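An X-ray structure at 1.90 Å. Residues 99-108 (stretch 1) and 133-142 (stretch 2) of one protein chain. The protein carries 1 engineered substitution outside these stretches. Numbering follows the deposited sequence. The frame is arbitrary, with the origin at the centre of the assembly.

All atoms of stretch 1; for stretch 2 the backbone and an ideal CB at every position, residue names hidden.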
# COMPACT_ATOMS: atom_id res chain seq x y z
N ARG E 99 13.61 -16.12 -21.37
CA ARG E 99 13.53 -16.98 -20.21
C ARG E 99 14.86 -17.69 -20.01
O ARG E 99 15.38 -18.38 -20.88
CB ARG E 99 12.37 -17.93 -20.33
CG ARG E 99 11.10 -17.18 -20.78
CD ARG E 99 9.97 -18.04 -20.70
NE ARG E 99 8.81 -17.44 -21.35
CZ ARG E 99 7.78 -18.14 -21.78
NH1 ARG E 99 7.79 -19.47 -21.68
NH2 ARG E 99 6.76 -17.52 -22.37
N ILE E 100 15.40 -17.47 -18.83
CA ILE E 100 16.76 -17.82 -18.56
C ILE E 100 16.82 -18.80 -17.39
O ILE E 100 16.22 -18.56 -16.33
CB ILE E 100 17.59 -16.55 -18.18
CG1 ILE E 100 17.60 -15.53 -19.32
CG2 ILE E 100 19.01 -16.95 -17.66
CD1 ILE E 100 18.32 -14.27 -18.93
N LEU E 101 17.57 -19.88 -17.59
CA LEU E 101 17.84 -20.86 -16.56
C LEU E 101 19.30 -20.76 -16.19
O LEU E 101 20.16 -20.77 -17.07
CB LEU E 101 17.56 -22.27 -17.13
CG LEU E 101 17.17 -23.47 -16.28
CD1 LEU E 101 15.87 -23.24 -15.52
CD2 LEU E 101 17.03 -24.72 -17.17
N TYR E 102 19.61 -20.66 -14.90
CA TYR E 102 20.99 -20.91 -14.43
C TYR E 102 20.96 -22.29 -13.77
O TYR E 102 20.26 -22.49 -12.79
CB TYR E 102 21.46 -19.82 -13.46
CG TYR E 102 22.88 -19.98 -12.89
CD1 TYR E 102 23.99 -20.07 -13.73
CD2 TYR E 102 23.10 -19.98 -11.52
CE1 TYR E 102 25.29 -20.20 -13.22
CE2 TYR E 102 24.43 -20.09 -10.98
CZ TYR E 102 25.50 -20.20 -11.85
OH TYR E 102 26.79 -20.31 -11.38
N PHE E 103 21.67 -23.24 -14.37
CA PHE E 103 21.48 -24.65 -14.11
C PHE E 103 22.83 -25.35 -14.20
O PHE E 103 23.54 -25.22 -15.19
CB PHE E 103 20.44 -25.26 -15.05
CG PHE E 103 20.12 -26.73 -14.77
CD1 PHE E 103 19.21 -27.09 -13.77
CD2 PHE E 103 20.76 -27.74 -15.49
CE1 PHE E 103 18.93 -28.43 -13.50
CE2 PHE E 103 20.47 -29.09 -15.24
CZ PHE E 103 19.55 -29.43 -14.24
N GLN E 104 23.18 -26.06 -13.13
CA GLN E 104 24.51 -26.69 -12.97
C GLN E 104 25.64 -25.79 -13.46
O GLN E 104 26.59 -26.26 -14.09
CB GLN E 104 24.58 -28.04 -13.70
CG GLN E 104 23.62 -29.11 -13.20
CD GLN E 104 23.51 -30.32 -14.15
OE1 GLN E 104 22.88 -31.31 -13.81
NE2 GLN E 104 24.13 -30.24 -15.33
N GLY E 105 25.55 -24.48 -13.18
CA GLY E 105 26.65 -23.55 -13.46
C GLY E 105 26.68 -23.04 -14.90
O GLY E 105 27.61 -22.33 -15.28
N ALA E 106 25.69 -23.42 -15.70
CA ALA E 106 25.54 -22.92 -17.07
C ALA E 106 24.38 -21.96 -17.16
O ALA E 106 23.40 -22.09 -16.42
CB ALA E 106 25.30 -24.07 -18.03
N LEU E 107 24.47 -21.03 -18.09
CA LEU E 107 23.40 -20.09 -18.37
C LEU E 107 22.74 -20.51 -19.67
O LEU E 107 23.40 -20.55 -20.69
CB LEU E 107 23.98 -18.69 -18.55
CG LEU E 107 23.46 -17.47 -17.79
CD1 LEU E 107 23.02 -16.37 -18.79
CD2 LEU E 107 22.39 -17.78 -16.72
N ILE E 108 21.46 -20.84 -19.60
CA ILE E 108 20.66 -21.21 -20.77
C ILE E 108 19.59 -20.13 -20.93
O ILE E 108 18.75 -19.95 -20.04
CB ILE E 108 19.95 -22.58 -20.61
CG1 ILE E 108 20.94 -23.71 -20.32
CG2 ILE E 108 19.12 -22.91 -21.83
CD1 ILE E 108 20.21 -25.01 -19.90
N UNK E 133 32.61 -13.24 -18.06
CA UNK E 133 32.11 -14.25 -17.12
C UNK E 133 30.60 -14.37 -17.27
O UNK E 133 29.97 -13.48 -17.85
CB UNK E 133 32.48 -13.89 -15.68
N UNK E 134 30.02 -15.45 -16.74
CA UNK E 134 28.56 -15.58 -16.77
C UNK E 134 27.90 -14.51 -15.89
O UNK E 134 26.83 -14.04 -16.22
CB UNK E 134 28.14 -16.98 -16.31
N UNK E 135 28.53 -14.17 -14.77
CA UNK E 135 28.03 -13.07 -13.91
C UNK E 135 27.91 -11.75 -14.69
O UNK E 135 26.88 -11.05 -14.64
CB UNK E 135 28.96 -12.87 -12.71
N UNK E 136 28.95 -11.44 -15.46
CA UNK E 136 28.93 -10.24 -16.28
C UNK E 136 27.95 -10.35 -17.44
O UNK E 136 27.27 -9.39 -17.76
CB UNK E 136 30.33 -9.95 -16.81
N UNK E 137 27.87 -11.53 -18.06
CA UNK E 137 26.91 -11.77 -19.13
C UNK E 137 25.48 -11.46 -18.71
O UNK E 137 24.75 -10.76 -19.43
CB UNK E 137 27.00 -13.22 -19.60
N UNK E 138 25.06 -12.00 -17.57
CA UNK E 138 23.67 -11.85 -17.13
C UNK E 138 23.38 -10.38 -16.79
O UNK E 138 22.31 -9.86 -17.10
CB UNK E 138 23.39 -12.74 -15.92
N UNK E 139 24.36 -9.72 -16.17
CA UNK E 139 24.30 -8.28 -15.90
C UNK E 139 24.09 -7.49 -17.19
O UNK E 139 23.25 -6.59 -17.24
CB UNK E 139 25.58 -7.81 -15.20
N UNK E 140 24.84 -7.83 -18.23
CA UNK E 140 24.69 -7.15 -19.53
C UNK E 140 23.35 -7.42 -20.20
O UNK E 140 22.81 -6.54 -20.86
CB UNK E 140 25.81 -7.58 -20.47
N UNK E 141 22.82 -8.62 -20.05
CA UNK E 141 21.47 -8.92 -20.58
C UNK E 141 20.42 -8.01 -19.91
O UNK E 141 19.62 -7.35 -20.59
CB UNK E 141 21.12 -10.39 -20.35
N UNK E 142 20.45 -7.97 -18.57
CA UNK E 142 19.53 -7.15 -17.79
C UNK E 142 19.66 -5.67 -18.18
O UNK E 142 18.67 -5.02 -18.55
CB UNK E 142 19.79 -7.33 -16.29

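Stretch 1 is a β-hairpin, its strands 99-103 and 106-108 joined by a type I' turn from F103 to A106. The helix of stretch 2 runs antiparallel to the first strand, with an angle of 165° between their directions, and meets an apolar surface made by I100, Y102 and L107.

Position 133 lies immediately before the helix, with extended backbone angles (-165/163) and nothing of stretch 1 near its CB. Serine, threonine, aspartate or asparagine would suit it, since each can cap the free amides of the first turn. The residue is S133; the OG of S133 accepts a capping hydrogen bond from the backbone N of residue 136 at 3.0 Å.

At position 134, CA-to-CB points toward the hairpin, and the ideal CB lies 4.9 Å from L107 CG and 5.3 Å from Y102 CE1. A medium-sized aliphatic chain, leucine, isoleucine or methionine, could follow this direction to the turn. The residue is L134, with an m,t rotamer. Its CD1 packs at the edge of the Y102 ring, 4.3 Å from CE1, and comes within 3.2 Å of G105 O, a close approach without a hydrogen bond. The CD2 of L134 lies 4.0 Å from L107 CB.

Positions 135 and 136 are left free by stretch 1: the CB of 135 points away, and that of 136 is out of reach. Many helix-compatible residues would do; they are A135 and S136.

Position 137 points toward the hairpin, its ideal CB 5.1 Å from L107 CD1. A branched or flexible aliphatic chain would suit this methyl. The residue is L137, whose CD2 lies 3.9 Å from L107 CD1.

Position 138 also points toward stretch 1, its ideal CB 4.6 Å from L107 CD1. With I100 farther along the surface, leucine, isoleucine or methionine would be reasonable. L138, in a t,p rotamer, places CD1 4.0 Å from I100 CD1.

Positions 139 and 140 find no partner on the hairpin, which therefore sets little preference, polar chains included. They are N139 and Q140.

One turn beyond 137, position 141 again points toward the hairpin, its ideal CB 5.0 Å from I100 CD1. Isoleucine, valine or leucine would fit this apolar setting. The CG2 of I141 lies 4.3 Å from I100 CD1; its CD1 touches both residues, 4.3 Å from L107 CD1 and 4.4 Å from I100 CD1.

Position 142 points sideways, so stretch 1 specifies little, and many helix-compatible residues, apolar or polar, would do. The residue is I142, whose end comes nearer to the hairpin without making contact.

Stretch 2 133-142: SLASLLNQII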
# COMPACT_ATOMS: atom_id res chain seq x y z
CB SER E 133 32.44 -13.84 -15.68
OG SER E 133 31.60 -12.76 -15.27
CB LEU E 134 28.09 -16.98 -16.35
CG LEU E 134 28.40 -18.20 -17.22
CD1 LEU E 134 27.72 -19.45 -16.65
CD2 LEU E 134 27.97 -18.01 -18.66
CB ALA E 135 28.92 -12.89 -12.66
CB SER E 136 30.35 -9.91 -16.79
OG SER E 136 30.32 -8.81 -17.69
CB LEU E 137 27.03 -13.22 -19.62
CG LEU E 137 25.96 -13.67 -20.63
CD1 LEU E 137 26.07 -12.84 -21.92
CD2 LEU E 137 26.10 -15.13 -20.92
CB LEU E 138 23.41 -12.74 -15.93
CG LEU E 138 22.03 -12.65 -15.27
CD1 LEU E 138 20.94 -12.92 -16.30
CD2 LEU E 138 21.92 -13.61 -14.09
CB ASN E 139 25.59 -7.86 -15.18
CG ASN E 139 25.50 -6.49 -14.48
OD1 ASN E 139 26.35 -6.18 -13.65
ND2 ASN E 139 24.49 -5.66 -14.83
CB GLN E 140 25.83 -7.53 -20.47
CG GLN E 140 27.18 -6.91 -20.09
CD GLN E 140 28.22 -7.05 -21.19
OE1 GLN E 140 27.90 -7.41 -22.34
NE2 GLN E 140 29.48 -6.78 -20.85
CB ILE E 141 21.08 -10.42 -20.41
CG1 ILE E 141 22.02 -11.31 -21.26
CG2 ILE E 141 19.58 -10.66 -20.81
CD1 ILE E 141 21.94 -12.82 -20.91
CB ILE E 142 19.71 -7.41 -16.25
CG1 ILE E 142 19.27 -8.83 -15.88
CG2 ILE E 142 18.95 -6.40 -15.42
CD1 ILE E 142 19.81 -9.32 -14.56
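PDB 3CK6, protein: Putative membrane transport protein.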